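Local coordinates for glucose-inhibited division protein A-related protein, probable oxidoreductase (Thermus thermophilus, PDB 2CUL) that binds flavin-adenine dinucleotide in a Rossmann-type fold and is probably an oxidoreductase related to the glucose-inhibited division protein GidA, at residues A23-L36 with L78-A91. Numbering follows the deposited sequence.
Sequences AQKGVRVGLLTQSL and LEGLRPLHLFQATA. With FAD (flavin-adenine dinucleotide), chain B.
Leu78 CD1 meets Leu31 CD2, and Leu81 sets CD1 3.9 Å from Ala23 CB at the end of helix 13-24. Pro83 follows, its ring laid on the Schellman turn closing that helix, CB 3.3 Å from Val27 O, its carbonyl receiving Val29 N. From here the chain runs parallel to strand 29-33, backbone bonds alternating from His85 N on Val29 O to Ala89 N on Thr33 O. Leu84 sends CD1 onto Val29 CG1 (3.5 Å), and Leu86, on the same face, lies alongside Leu31 and slides past Leu36. On the other face the Phe87 ring, with CG wedged between backbone N and carbonyl carbon (chi1 64°), has Leu32 CA over one face, toward the rim, Leu32 CB 3.6 Å from CZ, and Gly30 CA at its edge. Gln88 NE2 donates a hydrogen bond to Gln34 O (3.0 Å), from above that carbonyl's plane, and is also hydrogen-bonded to Glu108 OE2. Ala91 N donates to N1A of the FAD adenine and Ala91 O accepts from N6A, each at 2.9 Å, while the Gln34 side chain lies over one adenine face, OE1 3.2 Å from C5A, and runs beside the ribose hydroxyl O2B. With an alanine here the adenine face and ribose hydroxyl would probably both lose the side chain packed on them. The two strands sit between strands 6-9 and 100-106 of the Rossmann sheet, with helices 13-24 and 67-79 leading into them.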
ATOM      1  N   ALA A  23      13.235   1.208  -7.068  1.00  9.63           N
ATOM      2  CA  ALA A  23      13.948   2.430  -7.416  1.00 14.17           C
ATOM      3  C   ALA A  23      15.460   2.269  -7.280  1.00 15.84           C
ATOM      4  O   ALA A  23      16.222   2.845  -8.060  1.00 17.50           O
ATOM      5  CB  ALA A  23      13.455   3.580  -6.549  1.00 13.39           C
ATOM      6  N   GLN A  24      15.890   1.487  -6.294  1.00 18.05           N
ATOM      7  CA  GLN A  24      17.313   1.244  -6.078  1.00 21.43           C
ATOM      8  C   GLN A  24      17.914   0.589  -7.316  1.00 20.79           C
ATOM      9  O   GLN A  24      19.102   0.755  -7.602  1.00 21.19           O
ATOM     10  CB  GLN A  24      17.525   0.326  -4.869  1.00 24.40           C
ATOM     11  CG  GLN A  24      17.162   0.942  -3.531  1.00 31.96           C
ATOM     12  CD  GLN A  24      18.056   2.108  -3.167  1.00 36.72           C
ATOM     13  OE1 GLN A  24      19.274   1.964  -3.069  1.00 42.81           O
ATOM     14  NE2 GLN A  24      17.455   3.273  -2.963  1.00 43.35           N
ATOM     15  N   LYS A  25      17.084  -0.151  -8.047  1.00 16.26           N
ATOM     16  CA  LYS A  25      17.516  -0.847  -9.255  1.00 19.59           C
ATOM     17  C   LYS A  25      17.233  -0.083 -10.547  1.00 19.63           C
ATOM     18  O   LYS A  25      17.391  -0.623 -11.643  1.00 20.69           O
ATOM     19  CB  LYS A  25      16.866  -2.232  -9.320  1.00 23.55           C
ATOM     20  CG  LYS A  25      17.347  -3.185  -8.234  1.00 31.61           C
ATOM     21  CD  LYS A  25      18.830  -3.497  -8.394  1.00 34.21           C
ATOM     22  CE  LYS A  25      19.346  -4.379  -7.266  1.00 38.46           C
ATOM     23  NZ  LYS A  25      19.283  -3.697  -5.940  1.00 38.43           N
ATOM     24  N   GLY A  26      16.804   1.167 -10.414  1.00 14.70           N
ATOM     25  CA  GLY A  26      16.544   1.992 -11.582  1.00 15.78           C
ATOM     26  C   GLY A  26      15.193   1.853 -12.255  1.00 15.34           C
ATOM     27  O   GLY A  26      14.961   2.449 -13.308  1.00 17.64           O
ATOM     28  N   VAL A  27      14.301   1.066 -11.666  1.00 11.59           N
ATOM     29  CA  VAL A  27      12.975   0.887 -12.238  1.00 10.64           C
ATOM     30  C   VAL A  27      12.189   2.184 -12.105  1.00 12.72           C
ATOM     31  O   VAL A  27      12.233   2.838 -11.061  1.00 14.06           O
ATOM     32  CB  VAL A  27      12.211  -0.248 -11.520  1.00 12.56           C
ATOM     33  CG1 VAL A  27      10.811  -0.401 -12.110  1.00 14.40           C
ATOM     34  CG2 VAL A  27      12.983  -1.549 -11.657  1.00 13.35           C
ATOM     35  N   ARG A  28      11.493   2.567 -13.172  1.00 11.02           N
ATOM     36  CA  ARG A  28      10.689   3.784 -13.162  1.00 11.61           C
ATOM     37  C   ARG A  28       9.419   3.479 -12.384  1.00 12.05           C
ATOM     38  O   ARG A  28       8.518   2.799 -12.880  1.00 14.10           O
ATOM     39  CB  ARG A  28      10.343   4.209 -14.587  1.00 12.73           C
ATOM     40  CG  ARG A  28      11.554   4.579 -15.429  1.00 22.73           C
ATOM     41  CD  ARG A  28      11.138   4.898 -16.852  1.00 26.66           C
ATOM     42  NE  ARG A  28      10.423   3.777 -17.451  1.00 33.83           N
ATOM     43  CZ  ARG A  28       9.806   3.820 -18.626  1.00 33.58           C
ATOM     44  NH1 ARG A  28       9.812   4.937 -19.340  1.00 44.09           N
ATOM     45  NH2 ARG A  28       9.184   2.746 -19.089  1.00 37.70           N
ATOM     46  N   VAL A  29       9.351   3.988 -11.161  1.00  8.97           N
ATOM     47  CA  VAL A  29       8.206   3.744 -10.298  1.00  6.72           C
ATOM     48  C   VAL A  29       7.336   4.956 -10.009  1.00  8.40           C
ATOM     49  O   VAL A  29       7.827   6.054  -9.752  1.00  9.20           O
ATOM     50  CB  VAL A  29       8.658   3.182  -8.934  1.00 11.13           C
ATOM     51  CG1 VAL A  29       7.446   2.919  -8.047  1.00 11.28           C
ATOM     52  CG2 VAL A  29       9.459   1.916  -9.135  1.00 13.32           C
ATOM     53  N   GLY A  30       6.029   4.731 -10.055  1.00  8.39           N
ATOM     54  CA  GLY A  30       5.079   5.773  -9.731  1.00  8.47           C
ATOM     55  C   GLY A  30       4.415   5.298  -8.454  1.00  9.18           C
ATOM     56  O   GLY A  30       3.813   4.224  -8.433  1.00  7.78           O
ATOM     57  N   LEU A  31       4.551   6.073  -7.381  1.00  7.00           N
ATOM     58  CA  LEU A  31       3.953   5.719  -6.099  1.00  6.91           C
ATOM     59  C   LEU A  31       2.816   6.692  -5.819  1.00  7.91           C
ATOM     60  O   LEU A  31       3.037   7.843  -5.436  1.00  7.35           O
ATOM     61  CB  LEU A  31       5.004   5.788  -4.988  1.00  5.71           C
ATOM     62  CG  LEU A  31       4.566   5.405  -3.571  1.00  6.05           C
ATOM     63  CD1 LEU A  31       3.918   4.017  -3.571  1.00  8.10           C
ATOM     64  CD2 LEU A  31       5.786   5.421  -2.656  1.00  9.84           C
ATOM     65  N   LEU A  32       1.595   6.208  -6.029  1.00  7.57           N
ATOM     66  CA  LEU A  32       0.380   6.995  -5.846  1.00  7.78           C
ATOM     67  C   LEU A  32      -0.212   6.746  -4.465  1.00  7.84           C
ATOM     68  O   LEU A  32      -0.343   5.597  -4.045  1.00  8.81           O
ATOM     69  CB  LEU A  32      -0.619   6.599  -6.938  1.00  8.02           C
ATOM     70  CG  LEU A  32      -2.008   7.230  -7.039  1.00  8.16           C
ATOM     71  CD1 LEU A  32      -2.557   6.969  -8.440  1.00  9.95           C
ATOM     72  CD2 LEU A  32      -2.937   6.656  -5.978  1.00 10.99           C
ATOM     73  N   THR A  33      -0.560   7.813  -3.751  1.00  6.06           N
ATOM     74  CA  THR A  33      -1.131   7.647  -2.420  1.00  5.14           C
ATOM     75  C   THR A  33      -2.107   8.787  -2.120  1.00  7.81           C
ATOM     76  O   THR A  33      -1.880   9.929  -2.512  1.00  7.37           O
ATOM     77  CB  THR A  33       0.011   7.538  -1.370  1.00  6.03           C
ATOM     78  OG1 THR A  33      -0.444   6.776  -0.247  1.00  7.82           O
ATOM     79  CG2 THR A  33       0.485   8.916  -0.922  1.00  7.17           C
ATOM     80  N   GLN A  34      -3.208   8.474  -1.436  1.00  8.02           N
ATOM     81  CA  GLN A  34      -4.229   9.486  -1.171  1.00  7.98           C
ATOM     82  C   GLN A  34      -3.841  10.660  -0.294  1.00  8.69           C
ATOM     83  O   GLN A  34      -4.388  11.754  -0.452  1.00  9.84           O
ATOM     84  CB  GLN A  34      -5.505   8.836  -0.622  1.00 11.38           C
ATOM     85  CG  GLN A  34      -5.353   8.033   0.646  1.00 12.08           C
ATOM     86  CD  GLN A  34      -6.599   7.211   0.936  1.00 17.61           C
ATOM     87  OE1 GLN A  34      -7.320   6.823   0.016  1.00 20.83           O
ATOM     88  NE2 GLN A  34      -6.853   6.931   2.207  1.00 22.48           N
ATOM     89  N   SER A  35      -2.907  10.452   0.624  1.00  7.94           N
ATOM     90  CA  SER A  35      -2.483  11.539   1.497  1.00 10.15           C
ATOM     91  C   SER A  35      -0.980  11.508   1.718  1.00  8.86           C
ATOM     92  O   SER A  35      -0.460  10.581   2.331  1.00  9.89           O
ATOM     93  CB  SER A  35      -3.190  11.445   2.848  1.00 14.41           C
ATOM     94  OG  SER A  35      -2.768  12.498   3.699  1.00 21.06           O
ATOM     95  N   LEU A  36      -0.278  12.520   1.215  1.00 10.07           N
ATOM     96  CA  LEU A  36       1.169  12.565   1.397  1.00  8.28           C
ATOM     97  C   LEU A  36       1.511  12.719   2.873  1.00  7.86           C
ATOM     98  O   LEU A  36       2.580  12.292   3.312  1.00  9.49           O
ATOM     99  CB  LEU A  36       1.776  13.719   0.594  1.00  7.77           C
ATOM    100  CG  LEU A  36       1.752  13.527  -0.927  1.00  9.67           C
ATOM    101  CD1 LEU A  36       2.311  14.776  -1.585  1.00 11.20           C
ATOM    102  CD2 LEU A  36       2.575  12.305  -1.328  1.00  9.89           C
ATOM    103  N   LEU A  78      12.030   8.505   0.697  1.00  9.30           N
ATOM    104  CA  LEU A  78      11.425   8.146  -0.588  1.00  6.72           C
ATOM    105  C   LEU A  78      11.617   9.256  -1.614  1.00 10.96           C
ATOM    106  O   LEU A  78      11.837   8.993  -2.798  1.00 10.19           O
ATOM    107  CB  LEU A  78       9.927   7.886  -0.423  1.00  6.36           C
ATOM    108  CG  LEU A  78       9.523   6.611   0.315  1.00  9.47           C
ATOM    109  CD1 LEU A  78       8.052   6.668   0.686  1.00 12.31           C
ATOM    110  CD2 LEU A  78       9.810   5.408  -0.575  1.00 10.37           C
ATOM    111  N   GLU A  79      11.530  10.497  -1.155  1.00  9.51           N
ATOM    112  CA  GLU A  79      11.671  11.640  -2.046  1.00 10.00           C
ATOM    113  C   GLU A  79      13.089  11.801  -2.584  1.00  9.96           C
ATOM    114  O   GLU A  79      13.318  12.566  -3.522  1.00 12.02           O
ATOM    115  CB  GLU A  79      11.206  12.908  -1.321  1.00  9.43           C
ATOM    116  CG  GLU A  79       9.751  12.810  -0.880  1.00  9.93           C
ATOM    117  CD  GLU A  79       9.308  13.944   0.023  1.00 11.38           C
ATOM    118  OE1 GLU A  79      10.150  14.469   0.784  1.00 13.82           O
ATOM    119  OE2 GLU A  79       8.109  14.293  -0.015  1.00 12.28           O
ATOM    120  N   GLY A  80      14.033  11.063  -2.007  1.00 11.11           N
ATOM    121  CA  GLY A  80      15.414  11.149  -2.449  1.00 10.87           C
ATOM    122  C   GLY A  80      15.789  10.144  -3.526  1.00 14.18           C
ATOM    123  O   GLY A  80      16.909  10.170  -4.040  1.00 14.91           O
ATOM    124  N   LEU A  81      14.854   9.262  -3.870  1.00 11.27           N
ATOM    125  CA  LEU A  81      15.089   8.244  -4.890  1.00 12.41           C
ATOM    126  C   LEU A  81      14.751   8.794  -6.277  1.00 10.59           C
ATOM    127  O   LEU A  81      13.589   9.037  -6.593  1.00 11.34           O
ATOM    128  CB  LEU A  81      14.238   7.007  -4.592  1.00 11.84           C
ATOM    129  CG  LEU A  81      14.412   6.426  -3.185  1.00 15.22           C
ATOM    130  CD1 LEU A  81      13.455   5.265  -2.977  1.00 14.63           C
ATOM    131  CD2 LEU A  81      15.854   5.979  -2.993  1.00 21.90           C
ATOM    132  N   ARG A  82      15.778   8.975  -7.101  1.00 11.23           N
ATOM    133  CA  ARG A  82      15.626   9.523  -8.447  1.00 14.21           C
ATOM    134  C   ARG A  82      14.591   8.860  -9.362  1.00 10.74           C
ATOM    135  O   ARG A  82      13.781   9.544  -9.989  1.00 12.30           O
ATOM    136  CB  ARG A  82      16.987   9.515  -9.150  1.00 18.51           C
ATOM    137  CG  ARG A  82      18.092  10.185  -8.358  1.00 30.83           C
ATOM    138  CD  ARG A  82      18.230  11.649  -8.723  1.00 36.96           C
ATOM    139  NE  ARG A  82      18.726  11.822 -10.086  1.00 39.96           N
ATOM    140  CZ  ARG A  82      19.906  11.382 -10.513  1.00 42.21           C
ATOM    141  NH1 ARG A  82      20.719  10.742  -9.683  1.00 43.06           N
ATOM    142  NH2 ARG A  82      20.274  11.580 -11.771  1.00 39.52           N
ATOM    143  N   PRO A  83      14.605   7.522  -9.460  1.00 11.66           N
ATOM    144  CA  PRO A  83      13.646   6.828 -10.331  1.00 10.49           C
ATOM    145  C   PRO A  83      12.218   6.760  -9.805  1.00  9.97           C
ATOM    146  O   PRO A  83      11.333   6.227 -10.472  1.00 11.93           O
ATOM    147  CB  PRO A  83      14.249   5.428 -10.474  1.00 11.89           C
ATOM    148  CG  PRO A  83      15.708   5.619 -10.119  1.00 14.66           C
ATOM    149  CD  PRO A  83      15.638   6.589  -8.982  1.00 13.19           C
ATOM    150  N   LEU A  84      11.997   7.299  -8.614  1.00  8.09           N
ATOM    151  CA  LEU A  84      10.676   7.258  -8.011  1.00  8.52           C
ATOM    152  C   LEU A  84       9.925   8.572  -8.059  1.00  9.25           C
ATOM    153  O   LEU A  84      10.492   9.631  -7.794  1.00 10.15           O
ATOM    154  CB  LEU A  84      10.787   6.818  -6.547  1.00  7.90           C
ATOM    155  CG  LEU A  84       9.485   6.804  -5.739  1.00 12.19           C
ATOM    156  CD1 LEU A  84       8.487   5.839  -6.373  1.00 12.69           C
ATOM    157  CD2 LEU A  84       9.791   6.387  -4.308  1.00 15.02           C
ATOM    158  N   HIS A  85       8.647   8.499  -8.415  1.00  7.24           N
ATOM    159  CA  HIS A  85       7.807   9.688  -8.417  1.00  6.48           C
ATOM    160  C   HIS A  85       6.669   9.437  -7.444  1.00  8.45           C
ATOM    161  O   HIS A  85       5.780   8.626  -7.710  1.00  8.53           O
ATOM    162  CB  HIS A  85       7.209   9.989  -9.785  1.00  6.85           C
ATOM    163  CG  HIS A  85       6.460  11.285  -9.822  1.00  8.93           C
ATOM    164  ND1 HIS A  85       5.434  11.534 -10.707  1.00  8.71           N
ATOM    165  CD2 HIS A  85       6.597  12.409  -9.078  1.00 10.58           C
ATOM    166  CE1 HIS A  85       4.970  12.755 -10.507  1.00 11.21           C
ATOM    167  NE2 HIS A  85       5.658  13.308  -9.524  1.00 10.72           N
ATOM    168  N   LEU A  86       6.722  10.120  -6.307  1.00  5.91           N
ATOM    169  CA  LEU A  86       5.701  10.000  -5.278  1.00  6.54           C
ATOM    170  C   LEU A  86       4.706  11.127  -5.497  1.00  6.40           C
ATOM    171  O   LEU A  86       5.085  12.299  -5.525  1.00  8.52           O
ATOM    172  CB  LEU A  86       6.343  10.124  -3.892  1.00  7.62           C
ATOM    173  CG  LEU A  86       5.418  10.299  -2.686  1.00  6.82           C
ATOM    174  CD1 LEU A  86       4.479   9.103  -2.558  1.00  8.51           C
ATOM    175  CD2 LEU A  86       6.267  10.445  -1.425  1.00  9.50           C
ATOM    176  N   PHE A  87       3.435  10.786  -5.674  1.00  5.58           N
ATOM    177  CA  PHE A  87       2.438  11.825  -5.892  1.00  4.46           C
ATOM    178  C   PHE A  87       1.114  11.508  -5.217  1.00  6.47           C
ATOM    179  O   PHE A  87       0.829  10.355  -4.878  1.00  8.61           O
ATOM    180  CB  PHE A  87       2.246  12.070  -7.400  1.00  5.75           C
ATOM    181  CG  PHE A  87       1.696  10.888  -8.150  1.00  5.44           C
ATOM    182  CD1 PHE A  87       0.331  10.783  -8.401  1.00  6.60           C
ATOM    183  CD2 PHE A  87       2.543   9.884  -8.613  1.00  5.87           C
ATOM    184  CE1 PHE A  87      -0.188   9.700  -9.103  1.00  8.38           C
ATOM    185  CE2 PHE A  87       2.035   8.789  -9.317  1.00  9.13           C
ATOM    186  CZ  PHE A  87       0.665   8.698  -9.563  1.00  9.48           C
ATOM    187  N   GLN A  88       0.315  12.548  -5.009  1.00  7.14           N
ATOM    188  CA  GLN A  88      -0.977  12.402  -4.348  1.00  6.85           C
ATOM    189  C   GLN A  88      -2.108  12.209  -5.339  1.00  9.47           C
ATOM    190  O   GLN A  88      -2.205  12.911  -6.342  1.00 11.64           O
ATOM    191  CB  GLN A  88      -1.269  13.638  -3.487  1.00 10.75           C
ATOM    192  CG  GLN A  88      -2.570  13.571  -2.669  1.00  9.30           C
ATOM    193  CD  GLN A  88      -3.830  13.655  -3.529  1.00 17.40           C
ATOM    194  OE1 GLN A  88      -3.909  14.463  -4.457  1.00 21.46           O
ATOM    195  NE2 GLN A  88      -4.827  12.827  -3.214  1.00 15.50           N
ATOM    196  N   ALA A  89      -2.955  11.233  -5.045  1.00  7.08           N
ATOM    197  CA  ALA A  89      -4.127  10.945  -5.857  1.00  9.64           C
ATOM    198  C   ALA A  89      -4.912   9.884  -5.109  1.00  9.04           C
ATOM    199  O   ALA A  89      -4.335   9.096  -4.358  1.00  7.93           O
ATOM    200  CB  ALA A  89      -3.719  10.439  -7.238  1.00 10.09           C
ATOM    201  N   THR A  90      -6.228   9.885  -5.289  1.00  7.63           N
ATOM    202  CA  THR A  90      -7.081   8.906  -4.623  1.00  7.96           C
ATOM    203  C   THR A  90      -7.606   7.907  -5.647  1.00  8.66           C
ATOM    204  O   THR A  90      -8.469   8.242  -6.457  1.00  6.81           O
ATOM    205  CB  THR A  90      -8.278   9.588  -3.943  1.00  9.90           C
ATOM    206  OG1 THR A  90      -7.803  10.614  -3.062  1.00 11.57           O
ATOM    207  CG2 THR A  90      -9.077   8.573  -3.141  1.00  8.28           C
ATOM    208  N   ALA A  91      -7.079   6.685  -5.623  1.00  4.83           N
ATOM    209  CA  ALA A  91      -7.520   5.666  -6.566  1.00  5.55           C
ATOM    210  C   ALA A  91      -8.977   5.322  -6.296  1.00  6.83           C
ATOM    211  O   ALA A  91      -9.366   5.049  -5.161  1.00  7.84           O
ATOM    212  CB  ALA A  91      -6.651   4.415  -6.447  1.00  7.42           C
TER
HETATM  213  PA  FAD B 301      -0.546   0.950   5.177  1.00  7.35           P
HETATM  214  O1A FAD B 301      -1.769   1.247   5.940  1.00  7.04           O
HETATM  215  O2A FAD B 301       0.782   1.137   5.816  1.00  9.30           O
HETATM  216  O5B FAD B 301      -0.541   1.808   3.832  1.00  7.46           O
HETATM  217  C5B FAD B 301      -1.695   1.829   2.990  1.00  6.88           C
HETATM  218  C4B FAD B 301      -1.590   3.110   2.172  1.00  6.31           C
HETATM  219  O4B FAD B 301      -2.524   2.997   1.097  1.00  6.30           O
HETATM  220  C3B FAD B 301      -1.965   4.393   2.942  1.00  8.52           C
HETATM  221  O3B FAD B 301      -0.992   5.405   2.791  1.00 11.66           O
HETATM  222  C2B FAD B 301      -3.302   4.755   2.366  1.00  9.58           C
HETATM  223  O2B FAD B 301      -3.681   6.107   2.487  1.00 10.34           O
HETATM  224  C1B FAD B 301      -3.155   4.258   0.931  1.00  9.36           C
HETATM  225  N9A FAD B 301      -4.412   4.035   0.220  1.00  8.53           N
HETATM  226  C8A FAD B 301      -5.430   3.182   0.580  1.00  7.89           C
HETATM  227  N7A FAD B 301      -6.437   3.209  -0.284  1.00  8.94           N
HETATM  228  C5A FAD B 301      -6.046   4.121  -1.245  1.00  7.81           C
HETATM  229  C6A FAD B 301      -6.681   4.588  -2.421  1.00  7.36           C
HETATM  230  N6A FAD B 301      -7.870   4.178  -2.826  1.00  8.21           N
HETATM  231  N1A FAD B 301      -6.002   5.526  -3.181  1.00  8.14           N
HETATM  232  C2A FAD B 301      -4.762   5.971  -2.784  1.00  8.34           C
HETATM  233  N3A FAD B 301      -4.104   5.561  -1.667  1.00  6.27           N
HETATM  234  C4A FAD B 301      -4.788   4.640  -0.935  1.00  7.51           C
HETATM  235  N1  FAD B 301       1.650  -3.674  12.861  1.00  8.31           N
HETATM  236  C2  FAD B 301       2.696  -3.415  13.717  1.00 10.43           C
HETATM  237  O2  FAD B 301       3.799  -3.859  13.508  1.00 11.25           O
HETATM  238  N3  FAD B 301       2.456  -2.618  14.847  1.00 10.27           N
HETATM  239  C4  FAD B 301       1.231  -2.071  15.166  1.00 12.94           C
HETATM  240  O4  FAD B 301       1.089  -1.368  16.189  1.00 14.37           O
HETATM  241  C4X FAD B 301       0.159  -2.340  14.290  1.00 11.20           C
HETATM  242  N5  FAD B 301      -1.106  -1.830  14.550  1.00  8.90           N
HETATM  243  C5X FAD B 301      -2.161  -2.091  13.696  1.00  7.34           C
HETATM  244  C6  FAD B 301      -3.422  -1.568  13.980  1.00  9.40           C
HETATM  245  C7  FAD B 301      -4.533  -1.792  13.144  1.00 11.64           C
HETATM  246  C7M FAD B 301      -5.867  -1.191  13.510  1.00 12.23           C
HETATM  247  C8  FAD B 301      -4.343  -2.591  11.960  1.00 10.49           C
HETATM  248  C8M FAD B 301      -5.475  -2.873  11.009  1.00 11.13           C
HETATM  249  C9  FAD B 301      -3.070  -3.136  11.661  1.00 10.57           C
HETATM  250  C9A FAD B 301      -1.957  -2.902  12.511  1.00  9.12           C
HETATM  251  N10 FAD B 301      -0.645  -3.433  12.245  1.00  7.30           N
HETATM  252  C10 FAD B 301       0.409  -3.153  13.134  1.00 10.25           C
HETATM  253  C1' FAD B 301      -0.361  -4.304  11.035  1.00  8.29           C
HETATM  254  C2' FAD B 301       0.427  -3.706   9.847  1.00  8.60           C
HETATM  255  O2' FAD B 301       1.787  -3.635  10.181  1.00  8.92           O
HETATM  256  C3' FAD B 301      -0.070  -2.303   9.445  1.00  9.38           C
HETATM  257  O3' FAD B 301      -1.451  -2.327   9.088  1.00  9.50           O
HETATM  258  C4' FAD B 301       0.684  -1.722   8.232  1.00  9.60           C
HETATM  259  O4' FAD B 301       0.410  -0.330   8.083  1.00  8.11           O
HETATM  260  C5' FAD B 301       0.270  -2.499   6.968  1.00  8.71           C
HETATM  261  O5' FAD B 301       1.002  -2.001   5.836  1.00  7.20           O
HETATM  262  P   FAD B 301       0.322  -1.730   4.429  1.00  7.81           P
HETATM  263  O1P FAD B 301       1.430  -1.284   3.568  1.00  7.40           O
HETATM  264  O2P FAD B 301      -0.444  -2.935   3.963  1.00  8.29           O
HETATM  265  O3P FAD B 301      -0.716  -0.573   4.675  1.00  6.38           O
HETATM  266  O   HOH W   1      -7.638  11.585  -0.582  1.00 29.12           O